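Local atomic coordinates of DUF4276 family protein (PDB entry 2P62), a protein that is of unknown function but belongs to a Toprim-like family, consistent with a possible role in acting on nucleic acids. Residues Ser81-Leu86 / Val125-Lys130; Val119-Ile124 / Leu236-Gly241; Arg70-Leu75 / Leu109-Glu114; Tyr25-Ala30 / Ile58-Ile63. All coordinates share one frame; numbering follows the deposited sequence.

Contact 1 (Ser81-Leu86 / Val125-Lys130); sequences SVKLGL and VTEGVK
V82 is the first residue of the helix end to reach the hairpin, and it does so with its methyls. With V82 CG1 anti to the backbone N (chi1 175°), that branch lies 3.7 Å from V129 CG2 and equally close to the backbone oxygen of E127, while V82 CG2 also packs on the same V129 methyl. V82 and V129 also pack on V89 and V92, respectively, of the neighbouring strand 89-97. K83 follows, and its aliphatic part lies against the E127 side chain: K83 CB approaches E127 CG at 3.7 Å, and further out K83 CE is 3.9 Å from E127 CD. The ammonium does not close on the carboxylate, as K83 NZ and E127 OE2 stay 4.9 Å apart; E127 OE2 pairs instead with R115, so attraction from K83 is probably only a background effect. Cutting E127 back to an alanine would probably leave R115 without its carboxylate mate and uncover the methylene chain of K83. After K83 the helix ends in a Schellman motif, with L86 N bonded to S81 O at 2.8 Å, a weak bond from G85 N to V82 O, and G85 in the left-handed conformation. The hairpin meets the last helical turn, just before this cap, with a type I' turn from T126 to V129, the two-residue bend of a tight antiparallel beta hairpin.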
loop_
_atom_site.group_PDB
_atom_site.type_symbol
_atom_site.label_atom_id
_atom_site.label_comp_id
_atom_site.label_asym_id
_atom_site.label_seq_id
_atom_site.Cartn_x
_atom_site.Cartn_y
_atom_site.Cartn_z
ATOM N N SER A 81 -6.986 16.087 28.324
ATOM C CA SER A 81 -5.595 16.106 28.757
ATOM C C SER A 81 -5.081 17.548 28.760
ATOM O O SER A 81 -4.330 17.941 29.652
ATOM C CB SER A 81 -4.730 15.234 27.836
ATOM O OG SER A 81 -5.156 13.880 27.858
ATOM N N VAL A 82 -5.485 18.344 27.773
ATOM C CA VAL A 82 -5.042 19.732 27.724
ATOM C C VAL A 82 -5.656 20.525 28.885
ATOM O O VAL A 82 -4.985 21.340 29.514
ATOM C CB VAL A 82 -5.415 20.409 26.371
ATOM C CG1 VAL A 82 -5.047 21.897 26.402
ATOM C CG2 VAL A 82 -4.683 19.726 25.227
ATOM N N LYS A 83 -6.927 20.284 29.179
ATOM C CA LYS A 83 -7.565 21.000 30.277
ATOM C C LYS A 83 -6.829 20.692 31.581
ATOM O O LYS A 83 -6.588 21.583 32.393
ATOM C CB LYS A 83 -9.034 20.595 30.419
ATOM C CG LYS A 83 -9.824 21.510 31.352
ATOM C CD LYS A 83 -11.012 20.811 32.008
ATOM C CE LYS A 83 -12.045 20.338 30.994
ATOM N NZ LYS A 83 -13.149 19.573 31.654
ATOM N N LEU A 84 -6.475 19.423 31.767
ATOM C CA LEU A 84 -5.767 18.966 32.959
ATOM C C LEU A 84 -4.299 19.379 32.957
ATOM O O LEU A 84 -3.644 19.341 33.996
ATOM C CB LEU A 84 -5.864 17.439 33.076
ATOM C CG LEU A 84 -7.253 16.868 33.389
ATOM C CD1 LEU A 84 -7.248 15.351 33.253
ATOM C CD2 LEU A 84 -7.652 17.276 34.796
ATOM N N GLY A 85 -3.785 19.770 31.793
ATOM C CA GLY A 85 -2.393 20.181 31.695
ATOM C C GLY A 85 -1.410 19.022 31.567
ATOM O O GLY A 85 -0.270 19.132 32.017
ATOM N N LEU A 86 -1.848 17.927 30.940
ATOM C CA LEU A 86 -1.033 16.726 30.741
ATOM C C LEU A 86 -0.474 16.604 29.311
ATOM O O LEU A 86 0.347 15.734 29.035
ATOM C CB LEU A 86 -1.864 15.476 31.065
ATOM C CG LEU A 86 -2.702 15.522 32.351
ATOM C CD1 LEU A 86 -3.482 14.219 32.515
ATOM C CD2 LEU A 86 -1.790 15.763 33.553
ATOM N N VAL A 125 -12.274 27.131 18.793
ATOM C CA VAL A 125 -11.408 27.196 19.962
ATOM C C VAL A 125 -12.144 26.721 21.202
ATOM O O VAL A 125 -13.214 27.223 21.539
ATOM C CB VAL A 125 -10.877 28.650 20.209
ATOM C CG1 VAL A 125 -9.855 28.653 21.328
ATOM C CG2 VAL A 125 -10.256 29.219 18.938
ATOM N N THR A 126 -11.561 25.733 21.867
ATOM C CA THR A 126 -12.144 25.189 23.079
ATOM C C THR A 126 -10.992 24.648 23.905
ATOM O O THR A 126 -10.041 24.084 23.361
ATOM C CB THR A 126 -13.164 24.065 22.763
ATOM O OG1 THR A 126 -13.758 23.596 23.978
ATOM C CG2 THR A 126 -12.499 22.911 22.057
ATOM N N GLU A 127 -11.061 24.851 25.218
ATOM C CA GLU A 127 -10.009 24.382 26.108
ATOM C C GLU A 127 -8.682 25.010 25.681
ATOM O O GLU A 127 -7.622 24.443 25.914
ATOM C CB GLU A 127 -9.920 22.854 26.032
ATOM C CG GLU A 127 -10.397 22.085 27.267
ATOM C CD GLU A 127 -11.732 22.561 27.840
ATOM O OE1 GLU A 127 -11.715 23.489 28.676
ATOM O OE2 GLU A 127 -12.789 22.005 27.458
ATOM N N GLY A 128 -8.745 26.179 25.049
ATOM C CA GLY A 128 -7.533 26.849 24.606
ATOM C C GLY A 128 -6.887 26.213 23.386
ATOM O O GLY A 128 -5.791 26.600 22.984
ATOM N N VAL A 129 -7.560 25.237 22.786
ATOM C CA VAL A 129 -7.021 24.546 21.611
ATOM C C VAL A 129 -7.719 24.961 20.313
ATOM O O VAL A 129 -8.947 24.917 20.221
ATOM C CB VAL A 129 -7.149 22.997 21.776
ATOM C CG1 VAL A 129 -6.757 22.288 20.492
ATOM C CG2 VAL A 129 -6.269 22.515 22.935
ATOM N N LYS A 130 -6.932 25.353 19.312
ATOM C CA LYS A 130 -7.487 25.744 18.018
ATOM C C LYS A 130 -7.740 24.524 17.131
ATOM O O LYS A 130 -6.806 23.861 16.693
ATOM C CB LYS A 130 -6.545 26.713 17.292
ATOM C CG LYS A 130 -6.522 28.114 17.859
ATOM C CD LYS A 130 -5.673 29.032 17.004
ATOM C CE LYS A 130 -5.533 30.389 17.667
ATOM N NZ LYS A 130 -5.051 30.220 19.066
#

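Contact 2 (Val119-Ile124 / Leu236-Gly241); sequences VDNGAI and LERMVG
The guanidinium of R238 is met by N121 at its edge: N121 OD1 lies near the plane of the group, and N121 CB is in plane with it. Neither face of the guanidinium is taken by N121. The amide of N121 is turned 43° against the guanidinium, so the two flat groups are neither stacked nor coplanar. A single weak hydrogen bond joins them, R238 NH1 donating an N-H to N121 OD1 at 3.2 Å, with a bent N-H...O angle of 129°. D120 adds little: its OD2 stays 6.5 Å from R238 NH1, far enough for a mild electrostatic pull at most.

The arginine gets there by bending once, at chi2, and then running straight through chi3 (-179°) from the last turn of helix 233-239. The R238 side chain also touches Y132 of strand 129-136, which packs on A123 too. Only N121 and R238 meet here, and N121 is exposed, so this is a light surface link rather than buried packing. Behind R238 the helix closes with V240 N bonded to L236 O at 3.0 Å, and K4 NZ hydrogen-bonds to the backbone oxygen of M239 and to O of the C-terminal carboxylate of G241.

On the other side the bend is held by paired backbone bonds between D120 and A123, N to O in both directions at 2.9 Å. N121 and G122 both have positive phi, and asparagine followed by glycine is a classic pair for this bend: a type I' turn of a two-residue beta hairpin.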
loop_
_atom_site.group_PDB
_atom_site.type_symbol
_atom_site.label_atom_id
_atom_site.label_comp_id
_atom_site.label_asym_id
_atom_site.label_seq_id
_atom_site.Cartn_x
_atom_site.Cartn_y
_atom_site.Cartn_z
ATOM N N VAL A 119 -15.361 30.724 17.871
ATOM C CA VAL A 119 -14.760 30.621 16.554
ATOM C C VAL A 119 -13.838 31.797 16.268
ATOM O O VAL A 119 -14.200 32.955 16.454
ATOM C CB VAL A 119 -15.850 30.511 15.488
ATOM C CG1 VAL A 119 -15.239 30.479 14.095
ATOM C CG2 VAL A 119 -16.653 29.251 15.746
ATOM N N ASP A 120 -12.637 31.481 15.812
ATOM C CA ASP A 120 -11.645 32.497 15.531
ATOM C C ASP A 120 -10.869 32.097 14.289
ATOM O O ASP A 120 -10.247 31.038 14.261
ATOM C CB ASP A 120 -10.704 32.618 16.731
ATOM C CG ASP A 120 -9.680 33.708 16.561
ATOM O OD1 ASP A 120 -8.734 33.752 17.379
ATOM O OD2 ASP A 120 -9.822 34.522 15.620
ATOM N N ASN A 121 -10.918 32.946 13.263
ATOM C CA ASN A 121 -10.221 32.690 12.005
ATOM C C ASN A 121 -10.611 31.341 11.425
ATOM O O ASN A 121 -9.751 30.565 11.009
ATOM C CB ASN A 121 -8.705 32.716 12.213
ATOM C CG ASN A 121 -8.189 34.093 12.590
ATOM O OD1 ASN A 121 -7.032 34.243 13.001
ATOM N ND2 ASN A 121 -9.039 35.111 12.444
ATOM N N GLY A 122 -11.908 31.058 11.409
ATOM C CA GLY A 122 -12.363 29.792 10.868
ATOM C C GLY A 122 -11.987 28.581 11.710
ATOM O O GLY A 122 -12.195 27.449 11.284
ATOM N N ALA A 123 -11.432 28.801 12.898
ATOM C CA ALA A 123 -11.073 27.685 13.764
ATOM C C ALA A 123 -12.025 27.606 14.955
ATOM O O ALA A 123 -12.620 28.608 15.347
ATOM C CB ALA A 123 -9.650 27.838 14.248
ATOM N N ILE A 124 -12.186 26.407 15.509
ATOM C CA ILE A 124 -13.052 26.196 16.673
ATOM C C ILE A 124 -12.115 26.169 17.888
ATOM O O ILE A 124 -11.252 25.294 17.996
ATOM C CB ILE A 124 -13.822 24.836 16.573
ATOM C CG1 ILE A 124 -14.703 24.820 15.324
ATOM C CG2 ILE A 124 -14.708 24.629 17.792
ATOM C CD1 ILE A 124 -15.419 23.504 15.102
ATOM N N LEU A 236 -1.219 24.958 5.238
ATOM C CA LEU A 236 0.141 24.511 5.487
ATOM C C LEU A 236 0.900 25.541 6.303
ATOM O O LEU A 236 1.603 25.198 7.256
ATOM C CB LEU A 236 0.866 24.269 4.160
ATOM C CG LEU A 236 0.336 23.068 3.363
ATOM C CD1 LEU A 236 0.761 23.142 1.902
ATOM C CD2 LEU A 236 0.840 21.801 4.030
ATOM N N GLU A 237 0.747 26.807 5.937
ATOM C CA GLU A 237 1.452 27.872 6.639
ATOM C C GLU A 237 0.980 28.018 8.082
ATOM O O GLU A 237 1.689 28.573 8.912
ATOM C CB GLU A 237 1.315 29.192 5.869
ATOM C CG GLU A 237 1.819 29.086 4.430
ATOM C CD GLU A 237 1.788 30.405 3.682
ATOM O OE1 GLU A 237 0.836 31.191 3.889
ATOM O OE2 GLU A 237 2.708 30.649 2.872
ATOM N N ARG A 238 -0.207 27.495 8.375
ATOM C CA ARG A 238 -0.756 27.546 9.723
ATOM C C ARG A 238 -0.146 26.404 10.540
ATOM O O ARG A 238 0.310 26.604 11.673
ATOM C CB ARG A 238 -2.277 27.398 9.676
ATOM C CG ARG A 238 -3.008 28.288 10.657
ATOM C CD ARG A 238 -2.606 29.732 10.430
ATOM N NE ARG A 238 -3.254 30.657 11.354
ATOM C CZ ARG A 238 -4.525 31.033 11.271
ATOM N NH1 ARG A 238 -5.014 31.883 12.163
ATOM N NH2 ARG A 238 -5.302 30.566 10.299
ATOM N N MET A 239 -0.151 25.211 9.943
ATOM C CA MET A 239 0.405 24.011 10.556
ATOM C C MET A 239 1.832 24.327 10.996
ATOM O O MET A 239 2.226 24.049 12.128
ATOM C CB MET A 239 0.414 22.850 9.546
ATOM C CG MET A 239 -0.963 22.370 9.051
ATOM S SD MET A 239 -0.820 21.026 7.824
ATOM C CE MET A 239 -2.347 20.096 8.145
ATOM N N VAL A 240 2.603 24.921 10.095
ATOM C CA VAL A 240 3.973 25.277 10.405
ATOM C C VAL A 240 3.987 26.711 10.920
ATOM O O VAL A 240 3.009 27.437 10.765
ATOM C CB VAL A 240 4.858 25.156 9.164
ATOM C CG1 VAL A 240 6.290 25.454 9.526
ATOM C CG2 VAL A 240 4.749 23.753 8.601
ATOM N N GLY A 241 5.073 27.138 11.543
ATOM C CA GLY A 241 5.074 28.502 12.043
ATOM C C GLY A 241 3.950 28.816 13.028
ATOM O O GLY A 241 3.256 27.884 13.489
ATOM O OXT GLY A 241 3.765 30.003 13.366
#

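Contact 3 (Arg70-Leu75 / Leu109-Glu114); sequences RIPKVL and LSFLRE
F111 does nearly all the work here, laying its ring against the first turn of the helix that begins at I71. P72 covers one face: its CD sits 4.2 Å from the ring centroid and only 11° off the normal, a CH-pi contact, while P72 CB comes down on F111 CD2 at 3.5 Å. The ring owes this position to a first torsion that sets CG anti to the carbonyl carbon (chi1 -63°). Two aliphatic side chains approach the ring obliquely: I71 CG2 reaches F111 CE1 at 3.9 Å, and L75 CD1 touches F111 CB at 4.0 Å and also meets CD1 of the ring. I71 and L75 are one helical turn apart, and the backbone bond from L75 N to I71 O holds them in step. Shrinking F111 to an alanine would probably strip P72 of its aromatic partner and open a gap between the helix start and the loop.

Past F111 the contact thins quickly. L112 only grazes the helix segment, its side chain staying beyond close contact. R113 and E114 lie at the exposed surface, where R113 NH1 and E114 OE1 form a 3.3 Å ion pair that rests on charge alone, since the oxygen stands well out of the guanidinium plane.

F111 also meets W107 edge-to-face, which ties the loop back to helix 104-109. L109 and L112 pack on I124 of strand 123-126, so the loop bridges that strand and the start of helix 71-84.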
loop_
_atom_site.group_PDB
_atom_site.type_symbol
_atom_site.label_atom_id
_atom_site.label_comp_id
_atom_site.label_asym_id
_atom_site.label_seq_id
_atom_site.Cartn_x
_atom_site.Cartn_y
_atom_site.Cartn_z
ATOM N N ARG A 70 -13.868 6.908 16.046
ATOM C CA ARG A 70 -12.849 7.116 17.066
ATOM C C ARG A 70 -12.336 8.557 17.105
ATOM O O ARG A 70 -11.746 8.975 18.102
ATOM C CB ARG A 70 -11.677 6.157 16.845
ATOM C CG ARG A 70 -11.025 5.692 18.143
ATOM C CD ARG A 70 -9.610 5.179 17.938
ATOM N NE ARG A 70 -9.016 4.722 19.193
ATOM C CZ ARG A 70 -9.340 3.586 19.808
ATOM N NH1 ARG A 70 -10.254 2.778 19.283
ATOM N NH2 ARG A 70 -8.752 3.257 20.951
ATOM N N ILE A 71 -12.557 9.309 16.025
ATOM C CA ILE A 71 -12.124 10.707 15.946
ATOM C C ILE A 71 -12.601 11.506 17.167
ATOM O O ILE A 71 -11.815 12.207 17.807
ATOM C CB ILE A 71 -12.669 11.406 14.666
ATOM C CG1 ILE A 71 -12.178 10.687 13.406
ATOM C CG2 ILE A 71 -12.256 12.873 14.654
ATOM C CD1 ILE A 71 -10.677 10.643 13.241
ATOM N N PRO A 72 -13.900 11.419 17.500
ATOM C CA PRO A 72 -14.402 12.160 18.661
ATOM C C PRO A 72 -13.771 11.647 19.953
ATOM O O PRO A 72 -13.546 12.399 20.905
ATOM C CB PRO A 72 -15.907 11.906 18.609
ATOM C CG PRO A 72 -15.988 10.536 18.001
ATOM C CD PRO A 72 -14.982 10.635 16.877
ATOM N N LYS A 73 -13.490 10.351 19.971
ATOM C CA LYS A 73 -12.876 9.717 21.128
ATOM C C LYS A 73 -11.473 10.306 21.303
ATOM O O LYS A 73 -11.037 10.595 22.419
ATOM C CB LYS A 73 -12.833 8.200 20.900
ATOM C CG LYS A 73 -12.331 7.351 22.068
ATOM C CD LYS A 73 -10.840 7.021 21.934
ATOM C CE LYS A 73 -10.537 5.559 22.307
ATOM N NZ LYS A 73 -11.000 5.167 23.682
ATOM N N VAL A 74 -10.779 10.507 20.189
ATOM C CA VAL A 74 -9.438 11.075 20.226
ATOM C C VAL A 74 -9.453 12.535 20.662
ATOM O O VAL A 74 -8.598 12.964 21.432
ATOM C CB VAL A 74 -8.766 10.986 18.852
ATOM C CG1 VAL A 74 -7.435 11.733 18.870
ATOM C CG2 VAL A 74 -8.561 9.535 18.488
ATOM N N LEU A 75 -10.427 13.289 20.160
ATOM C CA LEU A 75 -10.558 14.701 20.485
ATOM C C LEU A 75 -10.860 14.917 21.952
ATOM O O LEU A 75 -10.318 15.822 22.586
ATOM C CB LEU A 75 -11.672 15.344 19.650
ATOM C CG LEU A 75 -11.284 15.905 18.283
ATOM C CD1 LEU A 75 -12.526 16.273 17.470
ATOM C CD2 LEU A 75 -10.409 17.127 18.503
ATOM N N LEU A 109 -17.609 20.013 14.739
ATOM C CA LEU A 109 -18.401 20.663 15.775
ATOM C C LEU A 109 -19.293 19.675 16.540
ATOM O O LEU A 109 -19.478 19.801 17.759
ATOM C CB LEU A 109 -19.261 21.767 15.155
ATOM C CG LEU A 109 -19.917 22.693 16.182
ATOM C CD1 LEU A 109 -18.839 23.512 16.891
ATOM C CD2 LEU A 109 -20.910 23.602 15.499
ATOM N N SER A 110 -19.848 18.701 15.820
ATOM C CA SER A 110 -20.718 17.687 16.418
ATOM C C SER A 110 -19.970 16.777 17.400
ATOM O O SER A 110 -20.594 16.005 18.124
ATOM C CB SER A 110 -21.359 16.814 15.329
ATOM O OG SER A 110 -20.437 15.826 14.857
ATOM N N PHE A 111 -18.642 16.863 17.415
ATOM C CA PHE A 111 -17.823 16.059 18.323
ATOM C C PHE A 111 -17.554 16.802 19.628
ATOM O O PHE A 111 -17.162 16.195 20.620
ATOM C CB PHE A 111 -16.474 15.712 17.669
ATOM C CG PHE A 111 -16.598 14.873 16.432
ATOM C CD1 PHE A 111 -15.695 15.016 15.386
ATOM C CD2 PHE A 111 -17.639 13.966 16.299
ATOM C CE1 PHE A 111 -15.835 14.276 14.224
ATOM C CE2 PHE A 111 -17.790 13.218 15.140
ATOM C CZ PHE A 111 -16.886 13.374 14.101
ATOM N N LEU A 112 -17.773 18.115 19.625
ATOM C CA LEU A 112 -17.505 18.944 20.795
ATOM C C LEU A 112 -18.704 19.297 21.660
ATOM O O LEU A 112 -19.010 20.474 21.854
ATOM C CB LEU A 112 -16.823 20.237 20.355
ATOM C CG LEU A 112 -15.557 20.066 19.520
ATOM C CD1 LEU A 112 -15.091 21.433 19.092
ATOM C CD2 LEU A 112 -14.478 19.339 20.326
ATOM N N ARG A 113 -19.375 18.286 22.193
ATOM C CA ARG A 113 -20.532 18.520 23.054
ATOM C C ARG A 113 -20.080 18.802 24.500
ATOM O O ARG A 113 -19.067 18.272 24.950
ATOM C CB ARG A 113 -21.445 17.294 22.997
ATOM C CG ARG A 113 -22.883 17.613 22.657
ATOM C CD ARG A 113 -23.727 17.660 23.914
ATOM N NE ARG A 113 -23.665 16.396 24.645
ATOM C CZ ARG A 113 -24.444 16.089 25.681
ATOM N NH1 ARG A 113 -25.354 16.957 26.113
ATOM N NH2 ARG A 113 -24.306 14.918 26.292
ATOM N N GLU A 114 -20.821 19.644 25.218
ATOM C CA GLU A 114 -20.482 19.997 26.605
ATOM C C GLU A 114 -19.158 20.764 26.674
ATOM O O GLU A 114 -18.435 20.694 27.676
ATOM C CB GLU A 114 -20.384 18.744 27.491
ATOM C CG GLU A 114 -21.698 17.993 27.691
ATOM C CD GLU A 114 -22.696 18.741 28.571
ATOM O OE1 GLU A 114 -23.841 18.260 28.704
ATOM O OE2 GLU A 114 -22.341 19.801 29.133
#

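Contact 4 (Tyr25-Ala30 / Ile58-Ile63); sequences YGFREA and IALVII
F27 meets strand 58-63 through its ring alone, and the CH-pi contact comes first. L60 points CD1 at one face of the ring, 3.9 Å from the centroid and 18° off the normal, shifted toward the rim so that F27 CE1 is its nearest atom at 3.7 Å. L60 CG is held anti to the carbonyl carbon (chi1 -62°), which carries the isobutyl end up to the aromatic face; the two side chains cross at about a right angle.

Contacts at the ring edge form a second group. I58 CG2 lies in the ring plane, 3.8 Å from F27 CZ, while the I58 backbone oxygen comes to 3.4 Å from F27 CE1, setting a carbonyl against the polarised rim of aromatic C-H bonds.

In the fold, strand 58-63 stands between strands 51-55 and 2-7 of the mixed sheet of this Toprim-like family member, and F27 leads into the short outer strand 28-29 on the far side of 51-55. The ring therefore reaches past a whole strand to find I58 and L60.

Among apolar neighbours from other parts of the chain, V240 of the C-terminal tail packs on F27, and L21 of helix 11-23 packs on L60. Backbone hydrogen bonds join F27 to L21 and R28 to E54; the R28 side chain separately forms a salt bridge with E22 of helix 11-23.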
loop_
_atom_site.group_PDB
_atom_site.type_symbol
_atom_site.label_atom_id
_atom_site.label_comp_id
_atom_site.label_asym_id
_atom_site.label_seq_id
_atom_site.Cartn_x
_atom_site.Cartn_y
_atom_site.Cartn_z
ATOM N N TYR A 25 8.843 22.174 3.782
ATOM C CA TYR A 25 9.026 23.008 4.970
ATOM C C TYR A 25 10.152 22.622 5.917
ATOM O O TYR A 25 10.240 23.167 7.005
ATOM C CB TYR A 25 7.711 23.137 5.762
ATOM C CG TYR A 25 6.620 23.825 4.984
ATOM C CD1 TYR A 25 5.714 23.090 4.238
ATOM C CD2 TYR A 25 6.544 25.216 4.929
ATOM C CE1 TYR A 25 4.759 23.714 3.449
ATOM C CE2 TYR A 25 5.587 25.857 4.138
ATOM C CZ TYR A 25 4.700 25.094 3.398
ATOM O OH TYR A 25 3.757 25.694 2.595
ATOM N N GLY A 26 11.001 21.680 5.515
ATOM C CA GLY A 26 12.120 21.297 6.355
ATOM C C GLY A 26 11.833 20.438 7.569
ATOM O O GLY A 26 12.711 20.234 8.402
ATOM N N PHE A 27 10.622 19.926 7.697
ATOM C CA PHE A 27 10.329 19.088 8.843
ATOM C C PHE A 27 11.005 17.723 8.701
ATOM O O PHE A 27 11.145 17.201 7.594
ATOM C CB PHE A 27 8.815 18.935 8.997
ATOM C CG PHE A 27 8.193 19.973 9.881
ATOM C CD1 PHE A 27 7.931 19.687 11.216
ATOM C CD2 PHE A 27 7.897 21.239 9.397
ATOM C CE1 PHE A 27 7.381 20.648 12.063
ATOM C CE2 PHE A 27 7.347 22.211 10.236
ATOM C CZ PHE A 27 7.088 21.914 11.572
ATOM N N ARG A 28 11.437 17.157 9.826
ATOM C CA ARG A 28 12.095 15.851 9.829
ATOM C C ARG A 28 11.359 14.851 10.726
ATOM O O ARG A 28 10.767 15.227 11.735
ATOM C CB ARG A 28 13.543 16.002 10.302
ATOM C CG ARG A 28 14.401 14.767 10.063
ATOM C CD ARG A 28 14.353 14.335 8.591
ATOM N NE ARG A 28 13.423 13.229 8.338
ATOM C CZ ARG A 28 12.814 13.023 7.173
ATOM N NH1 ARG A 28 13.025 13.852 6.155
ATOM N NH2 ARG A 28 12.012 11.975 7.018
ATOM N N GLU A 29 11.392 13.574 10.358
ATOM C CA GLU A 29 10.720 12.549 11.155
ATOM C C GLU A 29 11.451 12.278 12.471
ATOM O O GLU A 29 12.676 12.180 12.498
ATOM C CB GLU A 29 10.597 11.250 10.352
ATOM C CG GLU A 29 9.859 10.134 11.088
ATOM C CD GLU A 29 9.387 9.035 10.155
ATOM O OE1 GLU A 29 8.821 8.034 10.647
ATOM O OE2 GLU A 29 9.574 9.180 8.926
ATOM N N ALA A 30 10.690 12.158 13.556
ATOM C CA ALA A 30 11.244 11.901 14.886
ATOM C C ALA A 30 12.301 10.804 14.863
ATOM O O ALA A 30 12.197 9.847 14.097
ATOM C CB ALA A 30 10.133 11.521 15.847
ATOM N N ILE A 58 8.542 22.968 16.966
ATOM C CA ILE A 58 7.223 22.453 16.616
ATOM C C ILE A 58 7.226 20.969 16.275
ATOM O O ILE A 58 8.003 20.514 15.435
ATOM C CB ILE A 58 6.627 23.175 15.400
ATOM C CG1 ILE A 58 6.349 24.648 15.732
ATOM C CG2 ILE A 58 5.349 22.449 14.954
ATOM C CD1 ILE A 58 5.752 25.428 14.572
ATOM N N ALA A 59 6.335 20.225 16.922
ATOM C CA ALA A 59 6.183 18.798 16.663
ATOM C C ALA A 59 4.800 18.570 16.051
ATOM O O ALA A 59 3.794 19.003 16.602
ATOM C CB ALA A 59 6.311 18.004 17.960
ATOM N N LEU A 60 4.759 17.911 14.897
ATOM C CA LEU A 60 3.496 17.606 14.242
ATOM C C LEU A 60 3.240 16.113 14.372
ATOM O O LEU A 60 4.017 15.292 13.885
ATOM C CB LEU A 60 3.541 17.986 12.764
ATOM C CG LEU A 60 3.768 19.472 12.490
ATOM C CD1 LEU A 60 3.990 19.684 11.012
ATOM C CD2 LEU A 60 2.588 20.283 12.999
ATOM N N VAL A 61 2.152 15.769 15.051
ATOM C CA VAL A 61 1.772 14.382 15.242
ATOM C C VAL A 61 0.647 14.096 14.260
ATOM O O VAL A 61 -0.449 14.631 14.390
ATOM C CB VAL A 61 1.287 14.142 16.686
ATOM C CG1 VAL A 61 0.890 12.682 16.865
ATOM C CG2 VAL A 61 2.402 14.510 17.673
ATOM N N ILE A 62 0.929 13.260 13.270
ATOM C CA ILE A 62 -0.047 12.913 12.244
ATOM C C ILE A 62 -0.571 11.497 12.451
ATOM O O ILE A 62 0.211 10.557 12.593
ATOM C CB ILE A 62 0.598 12.987 10.849
ATOM C CG1 ILE A 62 1.316 14.325 10.692
ATOM C CG2 ILE A 62 -0.450 12.798 9.760
ATOM C CD1 ILE A 62 2.076 14.432 9.421
ATOM N N ILE A 63 -1.894 11.348 12.465
ATOM C CA ILE A 63 -2.511 10.034 12.632
ATOM C C ILE A 63 -3.543 9.805 11.540
ATOM O O ILE A 63 -4.146 10.755 11.044
ATOM C CB ILE A 63 -3.238 9.889 13.999
ATOM C CG1 ILE A 63 -4.352 10.925 14.117
ATOM C CG2 ILE A 63 -2.264 10.066 15.136
ATOM C CD1 ILE A 63 -5.142 10.814 15.401
#

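In the fold
Along the chain contact 4 comes first and closes before the others open. Contacts 3 and 1 then interlock, both using helix 71-84, with centres about 13 Å apart and T126 touching L112. Contact 2 shares strand 123-126 with contact 1 and ends at the C-terminus. Contacts 1, 2 and 4 all reach the mixed sheet, contact 4 toward the 28-29 edge and contacts 1 and 2 toward the 118-120 edge. Contacts 2 and 4, about 17 Å apart between centres, meet where G241 N lies 3.5 Å from I58 CD1. The C-terminal helix thus packs near the N-terminal part of the chain and touches the 118-120 side of the sheet only lightly.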